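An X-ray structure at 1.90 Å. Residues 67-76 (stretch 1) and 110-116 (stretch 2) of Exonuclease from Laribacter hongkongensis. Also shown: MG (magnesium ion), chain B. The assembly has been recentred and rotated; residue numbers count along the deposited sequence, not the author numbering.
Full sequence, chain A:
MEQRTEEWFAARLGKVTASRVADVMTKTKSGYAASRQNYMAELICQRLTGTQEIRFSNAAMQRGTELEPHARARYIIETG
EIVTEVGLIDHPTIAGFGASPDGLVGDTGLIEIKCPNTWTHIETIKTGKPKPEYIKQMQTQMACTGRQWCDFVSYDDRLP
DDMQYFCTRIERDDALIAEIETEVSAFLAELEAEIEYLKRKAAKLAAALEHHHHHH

Stretch 1 (67-76) LEPHARARYI
Stretch 2, residues 110-116: LIEIKCP

No hydrogen bond crosses directly between the two stretches; apart from apolar packing, they are linked through a magnesium ion and its water. The ion is bound by Glu112 OE2 at 2.3 Å, Ile113 O at 2.4 Å, two waters and one atom from elsewhere in the structure. One of these waters, 2.3 Å from MG, donates a hydrogen bond to Glu68 OE1 at 2.7 Å, tying helix to strand through the metal shell.

Residues 67-76 are helical, with phi/psi near -60/-45 over most of their length and a kink at Pro69 and His70; the proline has no N-H to give, and His70 N bonds instead to Leu67 O at 2.9 Å. Residues 110-114 form an extended strand. The axes approach to 8.6 Å, their N-to-C directions 131° apart, so they cross obliquely, nearer antiparallel than parallel; Glu68 CA and Cys115 CA lie 6.4 Å apart.

Strand alternation points Ile111 and Ile113 toward the helix, and Cys115, just past the strand, keeps the same side; Leu67, Ala71 and Tyr75, spaced one turn apart, point back. Cys115 (chi1 m) places SG 3.9 Å from both Leu67 CB and Ala71 CB, and 3.8 Å from Glu68 CA. The small Ala71 lets Ile113 come close, with CB 3.5 Å from Ile113 CG2. Ile113 (m, t) extends CD1 to 3.8 Å from Glu68 O and over one face of the Arg72 guanidinium. Ile111 (t, t) sets CD1 over the Tyr75 ring face (chi1 t, chi2 80°), 3.5 Å from Tyr75 CG, a CH-pi contact. Leu67, Ala71, Tyr75, Ile111 and Ile113 are buried, their apolar surfaces suiting such packing; Tyr75 OH is satisfied elsewhere in the structure. The contact buries 382 Å².

Each stretch contains one salt bridge: Arg72 NH2 to Glu68 OE2 at 3.0 Å, both residues having chi1 and chi2 t, and Lys114 NZ to Glu112 OE2 at 2.7 Å.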

# COMPACT_ATOMS: atom_id res chain seq x y z
N LEU A 67 19.45 -11.40 -8.74
CA LEU A 67 19.45 -12.63 -9.56
C LEU A 67 19.81 -12.40 -11.03
O LEU A 67 20.08 -13.36 -11.79
CB LEU A 67 18.11 -13.32 -9.50
CG LEU A 67 18.00 -14.82 -9.86
CD1 LEU A 67 18.76 -15.70 -8.84
CD2 LEU A 67 16.52 -15.17 -9.93
N GLU A 68 19.75 -11.17 -11.49
CA GLU A 68 19.87 -10.99 -12.95
C GLU A 68 21.25 -11.50 -13.53
O GLU A 68 21.28 -12.06 -14.63
CB GLU A 68 19.50 -9.55 -13.34
CG GLU A 68 19.96 -9.00 -14.69
CD GLU A 68 19.84 -7.46 -14.70
OE1 GLU A 68 18.75 -6.94 -14.25
OE2 GLU A 68 20.85 -6.79 -15.09
N PRO A 69 22.35 -11.36 -12.79
CA PRO A 69 23.55 -11.98 -13.37
C PRO A 69 23.55 -13.51 -13.41
O PRO A 69 24.32 -14.06 -14.18
CB PRO A 69 24.66 -11.53 -12.46
CG PRO A 69 23.98 -11.03 -11.20
CD PRO A 69 22.65 -10.55 -11.60
N HIS A 70 22.70 -14.16 -12.61
CA HIS A 70 22.57 -15.62 -12.65
C HIS A 70 21.85 -15.87 -13.94
O HIS A 70 22.23 -16.78 -14.69
CB HIS A 70 21.71 -16.18 -11.50
CG HIS A 70 22.31 -16.10 -10.13
ND1 HIS A 70 22.83 -14.94 -9.57
CD2 HIS A 70 22.36 -17.03 -9.14
CE1 HIS A 70 23.22 -15.18 -8.33
NE2 HIS A 70 22.92 -16.43 -8.04
N ALA A 71 20.76 -15.13 -14.18
CA ALA A 71 19.99 -15.28 -15.40
C ALA A 71 20.85 -15.04 -16.64
O ALA A 71 20.72 -15.79 -17.64
CB ALA A 71 18.76 -14.31 -15.42
N ARG A 72 21.66 -14.00 -16.60
CA ARG A 72 22.57 -13.67 -17.71
C ARG A 72 23.48 -14.90 -17.97
O ARG A 72 23.64 -15.30 -19.12
CB ARG A 72 23.44 -12.42 -17.43
CG ARG A 72 24.23 -11.92 -18.70
CD ARG A 72 24.98 -10.54 -18.47
NE ARG A 72 24.00 -9.44 -18.37
CZ ARG A 72 23.55 -8.88 -17.23
NH1 ARG A 72 24.00 -9.28 -16.04
NH2 ARG A 72 22.63 -7.93 -17.28
N ALA A 73 24.05 -15.47 -16.91
CA ALA A 73 24.94 -16.62 -17.07
C ALA A 73 24.17 -17.79 -17.65
O ALA A 73 24.63 -18.40 -18.60
CB ALA A 73 25.63 -17.00 -15.78
N ARG A 74 22.99 -18.09 -17.11
CA ARG A 74 22.16 -19.17 -17.62
C ARG A 74 21.86 -19.02 -19.11
O ARG A 74 21.82 -20.03 -19.87
CB ARG A 74 20.85 -19.32 -16.82
CG ARG A 74 19.94 -20.46 -17.30
CD ARG A 74 20.55 -21.90 -16.96
NE ARG A 74 19.49 -22.89 -17.10
CZ ARG A 74 18.69 -23.33 -16.12
NH1 ARG A 74 18.86 -22.96 -14.85
NH2 ARG A 74 17.72 -24.19 -16.40
N TYR A 75 21.59 -17.79 -19.55
CA TYR A 75 21.29 -17.57 -20.96
C TYR A 75 22.50 -17.97 -21.82
O TYR A 75 22.32 -18.64 -22.83
CB TYR A 75 20.98 -16.09 -21.21
CG TYR A 75 20.94 -15.67 -22.66
CD1 TYR A 75 19.81 -15.92 -23.44
CD2 TYR A 75 22.02 -15.00 -23.25
CE1 TYR A 75 19.73 -15.48 -24.75
CE2 TYR A 75 21.95 -14.57 -24.59
CZ TYR A 75 20.81 -14.81 -25.32
OH TYR A 75 20.67 -14.41 -26.63
N ILE A 76 23.68 -17.49 -21.47
CA ILE A 76 24.95 -17.85 -22.21
C ILE A 76 25.19 -19.39 -22.15
O ILE A 76 25.60 -20.02 -23.14
CB ILE A 76 26.15 -17.05 -21.68
CG1 ILE A 76 25.95 -15.54 -21.83
CG2 ILE A 76 27.51 -17.42 -22.43
CD1 ILE A 76 26.80 -14.75 -20.81
N LEU A 110 20.08 -8.51 -28.67
CA LEU A 110 20.01 -7.88 -27.37
C LEU A 110 19.47 -8.94 -26.43
O LEU A 110 18.92 -9.90 -26.88
CB LEU A 110 18.97 -6.76 -27.43
CG LEU A 110 19.30 -5.53 -28.31
CD1 LEU A 110 18.11 -4.60 -28.37
CD2 LEU A 110 20.45 -4.82 -27.74
N ILE A 111 19.62 -8.74 -25.12
CA ILE A 111 18.90 -9.56 -24.14
C ILE A 111 18.21 -8.59 -23.17
O ILE A 111 18.79 -7.56 -22.83
CB ILE A 111 19.87 -10.54 -23.40
CG1 ILE A 111 19.17 -11.32 -22.29
CG2 ILE A 111 21.10 -9.81 -22.90
CD1 ILE A 111 20.02 -12.44 -21.67
N GLU A 112 16.98 -8.91 -22.78
CA GLU A 112 16.28 -8.18 -21.68
C GLU A 112 15.89 -9.30 -20.72
O GLU A 112 15.27 -10.28 -21.14
CB GLU A 112 15.00 -7.50 -22.20
CG GLU A 112 14.08 -6.96 -21.00
CD GLU A 112 14.82 -5.94 -20.13
OE1 GLU A 112 15.75 -5.26 -20.65
OE2 GLU A 112 14.51 -5.81 -18.87
N ILE A 113 16.32 -9.18 -19.47
CA ILE A 113 16.12 -10.19 -18.43
C ILE A 113 15.05 -9.76 -17.41
O ILE A 113 15.10 -8.63 -16.87
CB ILE A 113 17.43 -10.39 -17.69
CG1 ILE A 113 18.52 -10.99 -18.64
CG2 ILE A 113 17.25 -11.31 -16.42
CD1 ILE A 113 19.90 -10.97 -18.02
N LYS A 114 14.11 -10.66 -17.11
CA LYS A 114 13.23 -10.47 -15.94
C LYS A 114 13.50 -11.58 -14.92
O LYS A 114 13.66 -12.79 -15.29
CB LYS A 114 11.76 -10.48 -16.37
CG LYS A 114 11.38 -9.55 -17.52
CD LYS A 114 11.80 -8.11 -17.28
CE LYS A 114 11.31 -7.17 -18.42
NZ LYS A 114 11.90 -5.76 -18.19
N CYS A 115 13.52 -11.20 -13.63
CA CYS A 115 13.57 -12.17 -12.54
C CYS A 115 12.44 -11.85 -11.56
O CYS A 115 12.69 -11.26 -10.50
CB CYS A 115 14.89 -12.07 -11.80
SG CYS A 115 16.37 -12.59 -12.88
N PRO A 116 11.22 -12.27 -11.90
CA PRO A 116 10.07 -11.81 -11.23
C PRO A 116 9.61 -12.78 -10.16
O PRO A 116 10.33 -13.75 -9.81
CB PRO A 116 9.07 -11.76 -12.38
CG PRO A 116 9.37 -13.13 -13.09
CD PRO A 116 10.89 -13.10 -13.07
MG MG B . 15.74 -6.29 -16.98
O HOH W 1 17.38 -5.24 -15.82
O HOH W 2 13.95 -5.51 -15.68